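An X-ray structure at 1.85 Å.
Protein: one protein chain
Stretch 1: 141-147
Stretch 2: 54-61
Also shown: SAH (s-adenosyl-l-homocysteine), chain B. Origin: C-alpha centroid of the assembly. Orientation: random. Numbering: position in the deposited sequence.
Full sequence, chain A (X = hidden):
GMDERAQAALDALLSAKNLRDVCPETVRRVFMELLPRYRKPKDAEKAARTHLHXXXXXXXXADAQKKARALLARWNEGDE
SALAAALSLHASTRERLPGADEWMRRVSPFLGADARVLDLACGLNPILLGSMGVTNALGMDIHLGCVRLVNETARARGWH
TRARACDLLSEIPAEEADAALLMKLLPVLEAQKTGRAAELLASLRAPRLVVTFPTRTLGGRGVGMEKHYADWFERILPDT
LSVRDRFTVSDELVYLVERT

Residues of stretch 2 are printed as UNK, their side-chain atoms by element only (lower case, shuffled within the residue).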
# COMPACT_ATOMS: atom_id res chain seq x y z
N ASP A 141 -5.83 11.93 13.53
CA ASP A 141 -5.06 10.84 12.93
C ASP A 141 -4.05 10.36 13.97
O ASP A 141 -3.79 11.02 14.98
CB ASP A 141 -4.38 11.35 11.66
CG ASP A 141 -4.05 10.22 10.66
OD1 ASP A 141 -3.37 9.28 11.04
OD2 ASP A 141 -4.56 10.29 9.52
N ILE A 142 -3.47 9.18 13.72
CA ILE A 142 -2.38 8.70 14.57
C ILE A 142 -1.03 9.20 14.09
O ILE A 142 -0.01 9.03 14.80
CB ILE A 142 -2.31 7.17 14.56
CG1 ILE A 142 -2.35 6.65 13.14
CG2 ILE A 142 -3.37 6.60 15.44
CD1 ILE A 142 -1.97 5.11 13.19
N HIS A 143 -0.98 9.74 12.88
CA HIS A 143 0.22 10.28 12.25
C HIS A 143 0.38 11.73 12.68
O HIS A 143 -0.27 12.63 12.15
CB HIS A 143 0.11 10.17 10.73
CG HIS A 143 1.44 10.25 10.06
ND1 HIS A 143 2.36 11.24 10.37
CD2 HIS A 143 2.03 9.46 9.14
CE1 HIS A 143 3.46 11.05 9.67
NE2 HIS A 143 3.29 9.98 8.90
N LEU A 144 1.23 11.95 13.68
CA LEU A 144 1.45 13.30 14.19
C LEU A 144 2.17 14.18 13.18
O LEU A 144 2.16 15.41 13.32
CB LEU A 144 2.27 13.22 15.48
CG LEU A 144 1.73 12.22 16.50
CD1 LEU A 144 2.58 12.28 17.73
CD2 LEU A 144 0.30 12.59 16.85
N GLY A 145 2.80 13.61 12.16
CA GLY A 145 3.34 14.46 11.11
C GLY A 145 2.22 15.11 10.31
O GLY A 145 2.24 16.32 10.04
N CYS A 146 1.21 14.32 9.94
CA CYS A 146 0.01 14.87 9.31
C CYS A 146 -0.63 15.94 10.18
O CYS A 146 -0.94 17.05 9.72
CB CYS A 146 -0.96 13.75 9.04
SG CYS A 146 -0.37 12.76 7.63
N VAL A 147 -0.86 15.60 11.45
CA VAL A 147 -1.49 16.54 12.37
C VAL A 147 -0.72 17.85 12.38
O VAL A 147 -1.30 18.94 12.32
CB VAL A 147 -1.57 15.91 13.78
CG1 VAL A 147 -1.97 16.97 14.81
CG2 VAL A 147 -2.54 14.80 13.78
N UNK A 54 1.54 -0.83 7.20
CA UNK A 54 0.29 -1.04 6.47
C UNK A 54 -0.78 -0.04 6.88
O UNK A 54 -1.53 0.46 6.04
n UNK A 54 -1.08 -5.05 6.50
c UNK A 54 0.73 -3.49 6.14
c UNK A 54 -0.22 -2.46 6.66
c UNK A 54 0.25 -4.88 6.45
o UNK A 54 1.06 -5.80 6.65
N UNK A 55 -0.86 0.30 8.18
CA UNK A 55 -1.96 1.17 8.58
C UNK A 55 -1.63 2.66 8.47
O UNK A 55 -2.56 3.48 8.32
c UNK A 55 -2.11 1.21 12.47
c UNK A 55 -2.74 -0.67 10.13
c UNK A 55 -2.45 0.83 10.00
c UNK A 55 -1.51 1.32 11.08
N UNK A 56 -0.35 3.05 8.53
CA UNK A 56 -0.08 4.47 8.39
C UNK A 56 1.19 4.85 7.59
O UNK A 56 1.17 5.83 6.83
c UNK A 56 1.07 4.46 10.65
o UNK A 56 0.22 6.51 9.69
c UNK A 56 -0.02 5.10 9.80
N UNK A 57 2.29 4.09 7.74
CA UNK A 57 3.56 4.52 7.13
C UNK A 57 3.57 4.56 5.60
O UNK A 57 4.29 5.36 5.00
N UNK A 58 2.79 3.69 4.95
CA UNK A 58 2.94 3.57 3.50
C UNK A 58 2.41 4.79 2.75
O UNK A 58 2.80 5.00 1.60
c UNK A 58 2.22 2.32 2.99
N UNK A 59 1.57 5.60 3.39
CA UNK A 59 0.97 6.72 2.68
C UNK A 59 1.91 7.90 2.55
O UNK A 59 1.83 8.64 1.56
c UNK A 59 -0.32 7.12 3.39
c UNK A 59 -2.26 4.32 4.96
c UNK A 59 -2.79 4.42 2.62
c UNK A 59 -1.41 5.39 4.80
c UNK A 59 -2.96 3.84 3.87
c UNK A 59 -1.25 5.99 3.56
c UNK A 59 -1.94 5.48 2.47
N UNK A 60 2.83 8.08 3.50
CA UNK A 60 3.74 9.22 3.45
C UNK A 60 5.05 8.86 4.13
O UNK A 60 5.05 8.39 5.27
s UNK A 60 2.82 13.20 4.42
c UNK A 60 2.97 12.89 6.18
c UNK A 60 3.09 10.44 4.12
c UNK A 60 3.72 11.78 3.76
N UNK A 61 6.17 9.07 3.43
CA UNK A 61 7.48 8.78 4.01
C UNK A 61 7.93 9.91 4.96
O UNK A 61 7.30 10.96 5.06
o UNK A 61 8.84 9.81 2.26
c UNK A 61 8.05 7.53 1.88
c UNK A 61 8.54 8.57 2.91
N SAH B . -8.78 10.02 4.94
CA SAH B . -7.51 10.45 4.32
CB SAH B . -6.41 9.45 4.60
CG SAH B . -6.69 7.96 4.24
SD SAH B . -5.15 6.94 4.37
C SAH B . -7.67 10.63 2.80
O SAH B . -8.59 9.98 2.25
OXT SAH B . -6.90 11.35 2.13
C5' SAH B . -5.53 6.09 5.97
C4' SAH B . -5.22 6.96 7.22
O4' SAH B . -5.74 6.31 8.40
C3' SAH B . -3.73 7.31 7.52
O3' SAH B . -3.55 8.74 7.60
C2' SAH B . -3.43 6.68 8.87
O2' SAH B . -2.58 7.53 9.63
C1' SAH B . -4.84 6.65 9.48
N9 SAH B . -5.06 5.60 10.45
C8 SAH B . -4.82 4.26 10.29
N7 SAH B . -5.28 3.62 11.41
C5 SAH B . -5.74 4.57 12.28
C6 SAH B . -6.26 4.52 13.56
N6 SAH B . -6.35 3.40 14.25
N1 SAH B . -6.71 5.70 14.12
C2 SAH B . -6.57 6.89 13.49
N3 SAH B . -6.04 6.97 12.22
C4 SAH B . -5.64 5.79 11.66

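Position 54 has five side-chain atoms: three carbons in a row, the third carrying one oxygen and one nitrogen. The side chain is out of reach of stretch 1. This terminal amide makes it Gln54, which takes no part in the contact.

Position 55 has four carbons, forked at the first, with one arm two carbons long. Its CA-to-CB bond runs sideways, yet its end comes nearer, and the end carbon of the longer arm lies 4.0 Å from Ile142 CD1, an apolar contact. A beta-branched aliphatic chain of this shape is isoleucine, Ile55.

Position 56 shows one carbon bearing an oxygen and a second carbon. The CB points toward stretch 1 and lies 3.9 Å from Ile142 CD1. A branched hydroxyl side chain of three atoms is threonine, Thr56. Its OG1 sits 3.5 Å from His143 CD2, oblique to the ring, and donates a hydrogen bond to SAH O2' at 3.0 Å.

Position 57 has no side-chain atoms; an ideal CB there would point away from stretch 1 and meet none of it within 5.5 Å. It is Gly57.

Position 58 carries a single carbon, out of reach of stretch 1, which defines Ala58.

Position 59 has one carbon leading to a ring of six carbons, with no heteroatom, and it touches nothing on stretch 1: its CB is 6.6 Å from His143 CD2, the side chain's nearest approach, and the ring stays farther off. This is Phe59. One face of the ring instead receives the ligand sulfur, with Phe59 CZ 3.8 Å from SAH SD.

Position 60 has an unbranched chain of two carbons, a sulfur and a terminal carbon. The terminal carbon lies 3.6 Å from Cys146 SG and 4.0 Å from His143 CE1. A thioether identifies Met60.

Position 61 has one carbon carrying an oxygen and a carbon, and it points away from stretch 1. This is again threonine. Thr61 is poorly ordered and caps a backbone N just past the stretch.

No hydrogen bond joins the stretches directly; 279 Å² is buried, summed over both sides, through packing. Met60 CE lies 4.3 Å from the His143 ring centroid, 28° off the normal, a CH-pi contact over one face. That ring is also tied to its own helix start, where Gly145 N donates a weak bond to His143 ND1 (3.0 Å). The polar link runs through the ligand: SAH O2' accepts from Thr56 OG1 and donates to Asp141 OD1 at a very short 2.4 Å. One ribose hydroxyl thus bridges the two stretches.

Stretch 2 54-61: QITGAFMT
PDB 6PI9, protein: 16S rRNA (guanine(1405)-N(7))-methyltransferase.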